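PDB 2PBP: enoyl-CoA hydratase subunit I from Geobacillus kaustophilus, which probably catalyses the reversible addition of water to the double bond of enoyl-CoA thioesters. Local coordinates for residues A8-Q11 with G16-E19; A43-E48 with V94-I99; L205-E210 with R228-L233; Q240-A245 with K252-G257. All blocks are in the same frame, centred on the assembly; numbering follows the deposited sequence.

The four contacts follow one another along a crotonase-type chain and run from its N-terminal hairpin to its C-terminal helices and tail. Contact 1, the edge hairpin, touches contact 2 directly: the Phe44 ring of contact 2 lies against the hairpin, with CE2 3.7 Å from Ile18 CG1. Contact 2 is tied in turn to contact 3 by the salt bridge from Lys95 NZ to Glu210 OE2, 2.6 Å long. Contact 4 sits farther out, its centre about 16 Å from that of contact 3, with no touch between them; both meet the second subunit. No ligand marks the active site here, and the contacts are best read as joints between parts of the fold.

Contact 1 of 4, residues A8-Q11 with G16-E19; sequences AARQ and GIIE
The N-terminal beta hairpin of the crotonase fold pairs Ala8-Gln11, on the outermost strand of the chain's larger sheet, with Gly16-Glu19. The strands run antiparallel, at 162° between their directions. Two hydrogen-bonded pairs, Ala8 with Glu19 and Arg10 with Ile17, supply four backbone bonds, among them Ile17 N to Arg10 O at 2.8 Å. Between them lies the non-hydrogen-bonded pair Ala9 with Ile18, where Ala9 CA makes a CA-H...O contact of 3.2 Å with Ile17 O.

Arg10 and Ile17 share one face of the sheet and lie side by side. The Arg10 CG atom sits between the backbone N and the carbonyl carbon (chi1 65°), and the extended chain beyond it runs along the isoleucine: CG is 3.9 Å from Ile17 CB, and Ile17 CG1 lies over one face of the guanidinium, near its rim. On the other face of the sheet, Ile18 packs against helix 31-46, including Phe44.

Glu19 forms a salt bridge through OE2 with Arg58. Its other oxygen, OE1, reaches Arg10 indirectly: one water, at the guanidinium edge and in its plane, accepts from Arg10 NE at 2.8 Å and donates to Glu19 OE1, also at 2.8 Å.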
loop_
_atom_site.group_PDB
_atom_site.type_symbol
_atom_site.label_atom_id
_atom_site.label_comp_id
_atom_site.label_asym_id
_atom_site.label_seq_id
_atom_site.Cartn_x
_atom_site.Cartn_y
_atom_site.Cartn_z
ATOM N N ALA A 8 -0.199 13.365 29.268
ATOM C CA ALA A 8 -0.040 12.335 30.285
ATOM C C ALA A 8 0.312 11.034 29.576
ATOM O O ALA A 8 -0.438 10.569 28.715
ATOM C CB ALA A 8 -1.328 12.173 31.077
ATOM N N ALA A 9 1.456 10.457 29.926
ATOM C CA ALA A 9 1.896 9.212 29.307
ATOM C C ALA A 9 1.852 8.050 30.289
ATOM O O ALA A 9 2.075 8.222 31.489
ATOM C CB ALA A 9 3.310 9.376 28.753
ATOM N N ARG A 10 1.562 6.864 29.768
ATOM C CA ARG A 10 1.492 5.659 30.583
ATOM C C ARG A 10 1.726 4.442 29.704
ATOM O O ARG A 10 1.680 4.534 28.478
ATOM C CB ARG A 10 0.123 5.543 31.264
ATOM C CG ARG A 10 -1.053 5.354 30.314
ATOM C CD ARG A 10 -2.377 5.405 31.073
ATOM N NE ARG A 10 -3.536 5.302 30.189
ATOM C CZ ARG A 10 -4.001 4.163 29.682
ATOM N NH1 ARG A 10 -3.410 3.009 29.969
ATOM N NH2 ARG A 10 -5.058 4.181 28.881
ATOM N N GLN A 11 1.975 3.301 30.332
ATOM C CA GLN A 11 2.210 2.080 29.582
ATOM C C GLN A 11 1.282 0.959 30.009
ATOM O O GLN A 11 0.957 0.812 31.185
ATOM C CB GLN A 11 3.664 1.636 29.740
ATOM C CG GLN A 11 4.658 2.650 29.209
ATOM C CD GLN A 11 6.093 2.259 29.474
ATOM O OE1 GLN A 11 6.586 1.261 28.947
ATOM N NE2 GLN A 11 6.775 3.046 30.301
ATOM N N GLY A 16 2.542 1.947 24.534
ATOM C CA GLY A 16 2.755 3.223 25.189
ATOM C C GLY A 16 1.601 4.130 24.808
ATOM O O GLY A 16 1.270 4.254 23.629
ATOM N N ILE A 17 0.979 4.752 25.806
ATOM C CA ILE A 17 -0.150 5.640 25.559
ATOM C C ILE A 17 0.191 7.091 25.885
ATOM O O ILE A 17 0.743 7.390 26.944
ATOM C CB ILE A 17 -1.393 5.234 26.408
ATOM C CG1 ILE A 17 -1.743 3.762 26.171
ATOM C CG2 ILE A 17 -2.577 6.124 26.063
ATOM C CD1 ILE A 17 -2.073 3.331 24.724
ATOM N N ILE A 18 -0.133 7.987 24.962
ATOM C CA ILE A 18 0.089 9.405 25.180
ATOM C C ILE A 18 -1.281 10.068 25.073
ATOM O O ILE A 18 -1.910 10.063 24.012
ATOM C CB ILE A 18 1.043 10.008 24.132
ATOM C CG1 ILE A 18 2.439 9.390 24.293
ATOM C CG2 ILE A 18 1.100 11.517 24.296
ATOM C CD1 ILE A 18 3.389 9.633 23.122
ATOM N N GLU A 19 -1.750 10.613 26.186
ATOM C CA GLU A 19 -3.049 11.263 26.229
ATOM C C GLU A 19 -2.891 12.773 26.324
ATOM O O GLU A 19 -2.294 13.279 27.276
ATOM C CB GLU A 19 -3.846 10.738 27.433
ATOM C CG GLU A 19 -5.109 11.522 27.755
ATOM C CD GLU A 19 -5.816 11.000 28.997
ATOM O OE1 GLU A 19 -5.124 10.489 29.905
ATOM O OE2 GLU A 19 -7.057 11.115 29.074
HETATM O O HOH W 1 -2.200 8.742 30.230
HETATM O O HOH W 2 -4.676 7.742 29.308
#

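Contact 2 of 4, residues A43-E48 with V94-I99; sequences AFDRNE and VKTPMI
Asp45, in the last turn of helix 31-46, turns its carboxylate onto Val94, Lys95 and Thr96 in the loop that leads into strand 98-102, a central strand of the crotonase-fold sheet. Hydrogen bonds dominate. Asp45 OD1 takes two from one residue: the Thr96 hydroxyl OG1 donates over a very short 2.5 Å, and Thr96 N donates over 2.9 Å from the syn side, 33° out of the carboxylate plane. The other oxygen, OD2, receives a weak bond from Lys95 N at 3.3 Å. With CG anti to the backbone N (chi1 -167°), the aspartate reaches across to the loop, while Thr96 OG1, beside its own backbone N, can share OD1 with that N-H.

Van der Waals contact comes from one branch of valine: Val94 CG1 packs against the carboxylate carbon, 3.5 Å from Asp45 CG, the two side chains sliding past each other in opposite directions.

A water lies 2.8 Å from both Thr96 OG1 and Asn47 O and can link them. Behind the loop, Lys209 NZ of helix 202-217 lies close to the carbonyls of Val94 and Thr96 and probably bonds to that of Val94.

Were Asp45 an alanine, the Thr96 hydroxyl and two loop N-H groups would be likely to lose their acceptor, and the tie between loop and helix to weaken. The chemistry is that of an anion held by neutral donors: two firm ones and one weak one would be expected to offset the negative charge and favour the ionised form.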
loop_
_atom_site.group_PDB
_atom_site.type_symbol
_atom_site.label_atom_id
_atom_site.label_comp_id
_atom_site.label_asym_id
_atom_site.label_seq_id
_atom_site.Cartn_x
_atom_site.Cartn_y
_atom_site.Cartn_z
ATOM N N ALA A 43 10.476 9.542 23.129
ATOM C CA ALA A 43 10.889 8.762 24.293
ATOM C C ALA A 43 10.402 7.319 24.148
ATOM O O ALA A 43 11.167 6.372 24.337
ATOM C CB ALA A 43 10.328 9.379 25.560
ATOM N N PHE A 44 9.125 7.154 23.814
ATOM C CA PHE A 44 8.561 5.821 23.631
ATOM C C PHE A 44 9.187 5.142 22.409
ATOM O O PHE A 44 9.362 3.925 22.391
ATOM C CB PHE A 44 7.038 5.886 23.434
ATOM C CG PHE A 44 6.243 5.980 24.717
ATOM C CD1 PHE A 44 6.714 5.410 25.898
ATOM C CD2 PHE A 44 4.987 6.584 24.723
ATOM C CE1 PHE A 44 5.943 5.437 27.062
ATOM C CE2 PHE A 44 4.207 6.617 25.879
ATOM C CZ PHE A 44 4.687 6.041 27.053
ATOM N N ASP A 45 9.512 5.930 21.389
ATOM C CA ASP A 45 10.108 5.395 20.164
ATOM C C ASP A 45 11.478 4.778 20.449
ATOM O O ASP A 45 11.850 3.776 19.834
ATOM C CB ASP A 45 10.221 6.506 19.106
ATOM C CG ASP A 45 10.522 5.973 17.705
ATOM O OD1 ASP A 45 10.153 4.823 17.389
ATOM O OD2 ASP A 45 11.117 6.721 16.901
ATOM N N ARG A 46 12.212 5.366 21.393
ATOM C CA ARG A 46 13.542 4.876 21.765
ATOM C C ARG A 46 13.484 3.688 22.733
ATOM O O ARG A 46 14.465 2.957 22.882
ATOM C CB ARG A 46 14.365 5.991 22.422
ATOM C CG ARG A 46 14.585 7.237 21.577
ATOM C CD ARG A 46 15.566 8.190 22.262
ATOM N NE ARG A 46 15.066 8.727 23.529
ATOM C CZ ARG A 46 14.377 9.860 23.649
ATOM N NH1 ARG A 46 14.099 10.590 22.578
ATOM N NH2 ARG A 46 13.968 10.265 24.844
ATOM N N ASN A 47 12.342 3.509 23.392
ATOM C CA ASN A 47 12.147 2.428 24.361
ATOM C C ASN A 47 11.774 1.125 23.649
ATOM O O ASN A 47 10.663 0.985 23.141
ATOM C CB ASN A 47 11.029 2.809 25.341
ATOM C CG ASN A 47 10.943 1.869 26.536
ATOM O OD1 ASN A 47 11.343 0.708 26.464
ATOM N ND2 ASN A 47 10.399 2.371 27.640
ATOM N N GLU A 48 12.690 0.165 23.625
ATOM C CA GLU A 48 12.413 -1.098 22.954
ATOM C C GLU A 48 11.315 -1.921 23.619
ATOM O O GLU A 48 10.837 -2.901 23.049
ATOM C CB GLU A 48 13.701 -1.917 22.811
ATOM C CG GLU A 48 14.587 -1.411 21.673
ATOM C CD GLU A 48 15.882 -2.186 21.525
ATOM O OE1 GLU A 48 15.827 -3.425 21.363
ATOM O OE2 GLU A 48 16.958 -1.550 21.562
ATOM N N VAL A 94 9.088 8.973 13.186
ATOM C CA VAL A 94 9.010 8.013 14.286
ATOM C C VAL A 94 8.894 6.631 13.642
ATOM O O VAL A 94 8.045 6.414 12.777
ATOM C CB VAL A 94 7.784 8.298 15.173
ATOM C CG1 VAL A 94 7.578 7.170 16.182
ATOM C CG2 VAL A 94 7.985 9.620 15.900
ATOM N N LYS A 95 9.751 5.700 14.047
ATOM C CA LYS A 95 9.738 4.367 13.449
ATOM C C LYS A 95 8.803 3.354 14.086
ATOM O O LYS A 95 8.341 2.429 13.417
ATOM C CB LYS A 95 11.161 3.804 13.411
ATOM C CG LYS A 95 12.070 4.556 12.450
ATOM C CD LYS A 95 13.426 3.892 12.319
ATOM C CE LYS A 95 14.315 4.648 11.346
ATOM N NZ LYS A 95 13.729 4.699 9.979
ATOM N N THR A 96 8.519 3.526 15.369
ATOM C CA THR A 96 7.635 2.609 16.080
ATOM C C THR A 96 6.195 2.777 15.595
ATOM O O THR A 96 5.769 3.886 15.278
ATOM C CB THR A 96 7.682 2.875 17.598
ATOM O OG1 THR A 96 9.027 2.708 18.069
ATOM C CG2 THR A 96 6.766 1.917 18.342
ATOM N N PRO A 97 5.437 1.671 15.505
ATOM C CA PRO A 97 4.047 1.774 15.054
ATOM C C PRO A 97 3.262 2.760 15.920
ATOM O O PRO A 97 3.349 2.730 17.152
ATOM C CB PRO A 97 3.538 0.341 15.191
ATOM C CG PRO A 97 4.751 -0.461 14.833
ATOM C CD PRO A 97 5.852 0.259 15.601
ATOM N N MET A 98 2.506 3.637 15.267
ATOM C CA MET A 98 1.704 4.638 15.961
ATOM C C MET A 98 0.250 4.602 15.528
ATOM O O MET A 98 -0.059 4.605 14.335
ATOM C CB MET A 98 2.247 6.044 15.708
ATOM C CG MET A 98 3.386 6.459 16.608
ATOM S SD MET A 98 3.215 8.208 17.016
ATOM C CE MET A 98 3.380 8.940 15.383
ATOM N N ILE A 99 -0.642 4.583 16.512
ATOM C CA ILE A 99 -2.074 4.544 16.251
ATOM C C ILE A 99 -2.761 5.729 16.915
ATOM O O ILE A 99 -2.475 6.063 18.065
ATOM C CB ILE A 99 -2.712 3.255 16.817
ATOM C CG1 ILE A 99 -2.029 2.023 16.218
ATOM C CG2 ILE A 99 -4.219 3.248 16.526
ATOM C CD1 ILE A 99 -1.793 1.984 14.725
HETATM O O HOH W 3 9.805 1.566 20.511
#

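Contact 3 of 4, residues L205-E210 with R228-L233; sequences LRLIKE and RKNFYL
The amide of Asn230 lies against Leu207 and faces Glu210, its ND2 serving both residues. Leu207 and Asn230 cross obliquely, and the leucine CG is 3.5 Å from the amide carbon CG. Glu210 arrives at about a right angle to the asparagine chain, yet the planes of its carboxylate and the amide are only 15° apart. Asn230 ND2 donates to Glu210 OE1 at 3.1 Å, using the anti lone pair of that oxygen, in a bond tilted from the amide plane. The same nitrogen gives a second bond of 3.1 Å to Leu207 O, well bent at the carbonyl (C=O...N angle 114°).

These residues join helix 202-217 to helix 220-234 in the C-terminal helical region of the crotonase fold; segments 205-210 and 228-233 are nearly antiparallel, their axes 9.8 Å apart. Arg228 forms a salt bridge with Asp89 and Phe231 an edge-to-face ring contact with Phe85, both of the second subunit.

Asn230 CG is anti to the carbonyl carbon (chi1 -88°), a turn that carries ND2 across to the first helix. A leucine at Asn230 would probably leave Leu207 O and Glu210 OE1 without this shared donor. Leu207 CD2 also comes to 4.2 Å from Leu233 CB, while Glu210 OE2 forms a salt bridge with Lys95.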
loop_
_atom_site.group_PDB
_atom_site.type_symbol
_atom_site.label_atom_id
_atom_site.label_comp_id
_atom_site.label_asym_id
_atom_site.label_seq_id
_atom_site.Cartn_x
_atom_site.Cartn_y
_atom_site.Cartn_z
ATOM N N LEU A 205 7.482 -5.203 11.755
ATOM C CA LEU A 205 6.563 -4.065 11.685
ATOM C C LEU A 205 7.320 -2.772 11.366
ATOM O O LEU A 205 6.855 -1.938 10.588
ATOM C CB LEU A 205 5.796 -3.887 13.001
ATOM C CG LEU A 205 4.877 -5.019 13.469
ATOM C CD1 LEU A 205 3.890 -4.467 14.497
ATOM C CD2 LEU A 205 4.124 -5.614 12.293
ATOM N N ARG A 206 8.496 -2.625 11.966
ATOM C CA ARG A 206 9.342 -1.453 11.781
ATOM C C ARG A 206 9.817 -1.304 10.336
ATOM O O ARG A 206 9.674 -0.237 9.734
ATOM C CB ARG A 206 10.552 -1.558 12.713
ATOM C CG ARG A 206 11.568 -0.417 12.654
ATOM C CD ARG A 206 12.813 -0.857 13.423
ATOM N NE ARG A 206 13.877 0.140 13.521
ATOM C CZ ARG A 206 13.907 1.125 14.413
ATOM N NH1 ARG A 206 12.919 1.265 15.288
ATOM N NH2 ARG A 206 14.953 1.945 14.462
ATOM N N LEU A 207 10.376 -2.375 9.782
ATOM C CA LEU A 207 10.881 -2.337 8.414
ATOM C C LEU A 207 9.779 -2.298 7.359
ATOM O O LEU A 207 9.981 -1.772 6.263
ATOM C CB LEU A 207 11.839 -3.510 8.174
ATOM C CG LEU A 207 13.288 -3.217 8.606
ATOM C CD1 LEU A 207 13.318 -2.702 10.043
ATOM C CD2 LEU A 207 14.142 -4.470 8.464
ATOM N N ILE A 208 8.615 -2.857 7.679
ATOM C CA ILE A 208 7.493 -2.817 6.744
ATOM C C ILE A 208 7.033 -1.364 6.662
ATOM O O ILE A 208 6.756 -0.839 5.579
ATOM C CB ILE A 208 6.301 -3.693 7.226
ATOM C CG1 ILE A 208 6.558 -5.162 6.878
ATOM C CG2 ILE A 208 5.001 -3.194 6.595
ATOM C CD1 ILE A 208 6.713 -5.523 5.377
ATOM N N LYS A 209 6.951 -0.722 7.823
ATOM C CA LYS A 209 6.534 0.668 7.892
ATOM C C LYS A 209 7.493 1.546 7.086
ATOM O O LYS A 209 7.057 2.439 6.358
ATOM C CB LYS A 209 6.481 1.130 9.353
ATOM C CG LYS A 209 6.182 2.611 9.523
ATOM C CD LYS A 209 5.973 2.976 10.988
ATOM C CE LYS A 209 5.944 4.485 11.161
ATOM N NZ LYS A 209 5.600 4.889 12.557
ATOM N N GLU A 210 8.796 1.295 7.211
ATOM C CA GLU A 210 9.778 2.080 6.466
ATOM C C GLU A 210 9.555 1.918 4.970
ATOM O O GLU A 210 9.611 2.888 4.215
ATOM C CB GLU A 210 11.207 1.637 6.783
ATOM C CG GLU A 210 11.655 1.851 8.205
ATOM C CD GLU A 210 13.132 1.548 8.371
ATOM O OE1 GLU A 210 13.599 0.558 7.767
ATOM O OE2 GLU A 210 13.820 2.291 9.101
ATOM N N ARG A 228 13.598 -4.656 -0.698
ATOM C CA ARG A 228 14.364 -5.896 -0.610
ATOM C C ARG A 228 15.555 -5.824 0.346
ATOM O O ARG A 228 15.973 -6.850 0.888
ATOM C CB ARG A 228 14.814 -6.351 -2.007
ATOM C CG ARG A 228 15.786 -5.431 -2.721
ATOM C CD ARG A 228 15.876 -5.785 -4.204
ATOM N NE ARG A 228 14.584 -5.626 -4.866
ATOM C CZ ARG A 228 14.388 -5.714 -6.180
ATOM N NH1 ARG A 228 15.407 -5.964 -6.995
ATOM N NH2 ARG A 228 13.167 -5.558 -6.678
ATOM N N LYS A 229 16.106 -4.630 0.557
ATOM C CA LYS A 229 17.222 -4.487 1.489
ATOM C C LYS A 229 16.702 -4.785 2.895
ATOM O O LYS A 229 17.376 -5.445 3.692
ATOM C CB LYS A 229 17.815 -3.072 1.431
ATOM C CG LYS A 229 18.658 -2.810 0.192
ATOM C CD LYS A 229 19.907 -3.688 0.183
ATOM C CE LYS A 229 20.693 -3.528 -1.108
ATOM N NZ LYS A 229 22.014 -4.199 -1.041
ATOM N N ASN A 230 15.502 -4.295 3.200
ATOM C CA ASN A 230 14.900 -4.552 4.504
ATOM C C ASN A 230 14.563 -6.038 4.610
ATOM O O ASN A 230 14.667 -6.629 5.684
ATOM C CB ASN A 230 13.647 -3.688 4.715
ATOM C CG ASN A 230 13.978 -2.327 5.321
ATOM O OD1 ASN A 230 15.144 -2.024 5.580
ATOM N ND2 ASN A 230 12.953 -1.506 5.558
ATOM N N PHE A 231 14.164 -6.639 3.491
ATOM C CA PHE A 231 13.857 -8.070 3.463
ATOM C C PHE A 231 15.126 -8.837 3.864
ATOM O O PHE A 231 15.086 -9.738 4.704
ATOM C CB PHE A 231 13.433 -8.487 2.048
ATOM C CG PHE A 231 13.055 -9.943 1.924
ATOM C CD1 PHE A 231 11.776 -10.377 2.255
ATOM C CD2 PHE A 231 13.981 -10.880 1.467
ATOM C CE1 PHE A 231 11.420 -11.722 2.132
ATOM C CE2 PHE A 231 13.636 -12.227 1.341
ATOM C CZ PHE A 231 12.351 -12.648 1.674
ATOM N N TYR A 232 16.256 -8.476 3.257
ATOM C CA TYR A 232 17.523 -9.137 3.569
ATOM C C TYR A 232 17.851 -9.006 5.050
ATOM O O TYR A 232 18.255 -9.975 5.701
ATOM C CB TYR A 232 18.692 -8.519 2.792
ATOM C CG TYR A 232 18.645 -8.633 1.284
ATOM C CD1 TYR A 232 17.708 -9.446 0.640
ATOM C CD2 TYR A 232 19.566 -7.942 0.498
ATOM C CE1 TYR A 232 17.696 -9.566 -0.756
ATOM C CE2 TYR A 232 19.565 -8.054 -0.892
ATOM C CZ TYR A 232 18.627 -8.866 -1.512
ATOM O OH TYR A 232 18.634 -8.972 -2.887
ATOM N N LEU A 233 17.690 -7.792 5.570
ATOM C CA LEU A 233 17.997 -7.501 6.967
ATOM C C LEU A 233 17.200 -8.317 7.970
ATOM O O LEU A 233 17.724 -8.690 9.022
ATOM C CB LEU A 233 17.807 -6.006 7.249
ATOM C CG LEU A 233 18.944 -5.113 6.740
ATOM C CD1 LEU A 233 18.562 -3.640 6.875
ATOM C CD2 LEU A 233 20.215 -5.418 7.528
#

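Contact 4 of 4, residues Q240-A245 with K252-G257; sequences QKEGMA and KPRFQG
Glu242 is the first residue of helix segment Gln240-Ala245 to grip the returning chain Lys252-Gly257. Its CG is anti to the backbone N (chi1 164°), and a bend at chi2 (61°) swings the carboxylate over to the peptide after Pro253. There OE2 accepts from Arg254 N at 2.8 Å, met on the anti side and 19° out of the carboxylate plane. The same oxygen lies 3.5 Å from Pro253 CA and also forms a salt bridge with Arg251, so one carboxylate oxygen holds both a backbone N-H and a guanidinium.

Gly243 comes next: its CA and that of Pro253 are the nearest CA pair, 5.4 Å apart. This is where the C-terminal tail of the crotonase-family chain folds back along helix 238-248. With no side chain in the way, the helix backbone lets the Phe255 ring come close, CE1 lying 3.7 Å from Gly243 CA in an oblique approach. A CB on Gly243 would sit only about 3.3 Å from that ring atom. Pro253 CB also touches Gly243 CA, at 4.3 Å.

On another side of the helix, Met244 SD receives a weak hydrogen bond of 3.4 Å from Gln240 NE2, one turn earlier, and its side chain packs on Ile68 of the second subunit.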
loop_
_atom_site.group_PDB
_atom_site.type_symbol
_atom_site.label_atom_id
_atom_site.label_comp_id
_atom_site.label_asym_id
_atom_site.label_seq_id
_atom_site.Cartn_x
_atom_site.Cartn_y
_atom_site.Cartn_z
ATOM N N GLN A 240 13.198 -14.030 12.905
ATOM C CA GLN A 240 12.911 -14.679 11.632
ATOM C C GLN A 240 13.037 -16.191 11.820
ATOM O O GLN A 240 12.217 -16.962 11.320
ATOM C CB GLN A 240 13.875 -14.180 10.552
ATOM C CG GLN A 240 13.897 -15.016 9.283
ATOM C CD GLN A 240 15.015 -16.037 9.300
ATOM O OE1 GLN A 240 16.171 -15.690 9.532
ATOM N NE2 GLN A 240 14.681 -17.297 9.043
ATOM N N LYS A 241 14.066 -16.612 12.546
ATOM C CA LYS A 241 14.260 -18.032 12.815
ATOM C C LYS A 241 13.096 -18.567 13.653
ATOM O O LYS A 241 12.564 -19.642 13.374
ATOM C CB LYS A 241 15.579 -18.259 13.554
ATOM C CG LYS A 241 16.811 -18.106 12.676
ATOM C CD LYS A 241 18.078 -18.397 13.464
ATOM C CE LYS A 241 19.287 -18.525 12.554
ATOM N NZ LYS A 241 19.561 -17.283 11.786
ATOM N N GLU A 242 12.710 -17.808 14.675
ATOM C CA GLU A 242 11.607 -18.186 15.562
ATOM C C GLU A 242 10.287 -18.296 14.799
ATOM O O GLU A 242 9.543 -19.268 14.964
ATOM C CB GLU A 242 11.485 -17.157 16.695
ATOM C CG GLU A 242 10.171 -17.162 17.488
ATOM C CD GLU A 242 9.886 -18.466 18.216
ATOM O OE1 GLU A 242 10.797 -19.315 18.341
ATOM O OE2 GLU A 242 8.738 -18.633 18.677
ATOM N N GLY A 243 10.004 -17.303 13.961
ATOM C CA GLY A 243 8.770 -17.319 13.196
ATOM C C GLY A 243 8.621 -18.546 12.315
ATOM O O GLY A 243 7.551 -19.153 12.251
ATOM N N MET A 244 9.697 -18.924 11.638
ATOM C CA MET A 244 9.646 -20.077 10.753
ATOM C C MET A 244 9.637 -21.404 11.509
ATOM O O MET A 244 9.016 -22.368 11.063
ATOM C CB MET A 244 10.800 -20.006 9.753
ATOM C CG MET A 244 10.701 -18.751 8.887
ATOM S SD MET A 244 11.896 -18.616 7.558
ATOM C CE MET A 244 11.349 -17.085 6.782
ATOM N N ALA A 245 10.306 -21.456 12.657
ATOM C CA ALA A 245 10.312 -22.683 13.447
ATOM C C ALA A 245 8.913 -22.874 14.042
ATOM O O ALA A 245 8.391 -23.988 14.084
ATOM C CB ALA A 245 11.355 -22.601 14.562
ATOM N N LYS A 252 2.302 -20.955 18.263
ATOM C CA LYS A 252 2.379 -19.502 18.164
ATOM C C LYS A 252 3.823 -19.035 18.293
ATOM O O LYS A 252 4.572 -19.539 19.129
ATOM C CB LYS A 252 1.546 -18.838 19.267
ATOM C CG LYS A 252 0.042 -19.005 19.115
ATOM C CD LYS A 252 -0.698 -18.050 20.036
ATOM C CE LYS A 252 -2.190 -18.053 19.752
ATOM N NZ LYS A 252 -2.886 -16.961 20.490
ATOM N N PRO A 253 4.240 -18.073 17.454
ATOM C CA PRO A 253 5.615 -17.573 17.537
ATOM C C PRO A 253 5.734 -16.643 18.745
ATOM O O PRO A 253 4.755 -16.006 19.145
ATOM C CB PRO A 253 5.796 -16.842 16.209
ATOM C CG PRO A 253 4.421 -16.317 15.937
ATOM C CD PRO A 253 3.547 -17.505 16.284
ATOM N N ARG A 254 6.926 -16.576 19.327
ATOM C CA ARG A 254 7.168 -15.729 20.489
ATOM C C ARG A 254 8.285 -14.753 20.126
ATOM O O ARG A 254 9.450 -14.971 20.451
ATOM C CB ARG A 254 7.580 -16.599 21.684
ATOM C CG ARG A 254 6.586 -17.717 22.005
ATOM C CD ARG A 254 5.225 -17.157 22.402
ATOM N NE ARG A 254 4.219 -18.206 22.578
ATOM C CZ ARG A 254 2.962 -17.982 22.953
ATOM N NH1 ARG A 254 2.548 -16.745 23.195
ATOM N NH2 ARG A 254 2.117 -18.996 23.084
ATOM N N PHE A 255 7.920 -13.675 19.440
ATOM C CA PHE A 255 8.895 -12.685 18.997
ATOM C C PHE A 255 9.467 -11.843 20.131
ATOM O O PHE A 255 8.748 -11.440 21.045
ATOM C CB PHE A 255 8.258 -11.804 17.926
ATOM C CG PHE A 255 7.756 -12.582 16.735
ATOM C CD1 PHE A 255 8.642 -13.297 15.935
ATOM C CD2 PHE A 255 6.399 -12.621 16.432
ATOM C CE1 PHE A 255 8.185 -14.043 14.844
ATOM C CE2 PHE A 255 5.928 -13.365 15.343
ATOM C CZ PHE A 255 6.824 -14.076 14.549
ATOM N N GLN A 256 10.769 -11.573 20.056
ATOM C CA GLN A 256 11.453 -10.805 21.090
ATOM C C GLN A 256 12.060 -9.488 20.605
ATOM O O GLN A 256 12.702 -8.779 21.374
ATOM C CB GLN A 256 12.544 -11.674 21.726
ATOM C CG GLN A 256 12.007 -12.980 22.306
ATOM C CD GLN A 256 12.999 -13.675 23.221
ATOM O OE1 GLN A 256 13.469 -13.095 24.197
ATOM N NE2 GLN A 256 13.314 -14.929 22.912
ATOM N N GLY A 257 11.862 -9.164 19.331
ATOM C CA GLY A 257 12.398 -7.922 18.802
ATOM C C GLY A 257 13.899 -7.938 18.582
ATOM O O GLY A 257 14.566 -6.919 18.757
#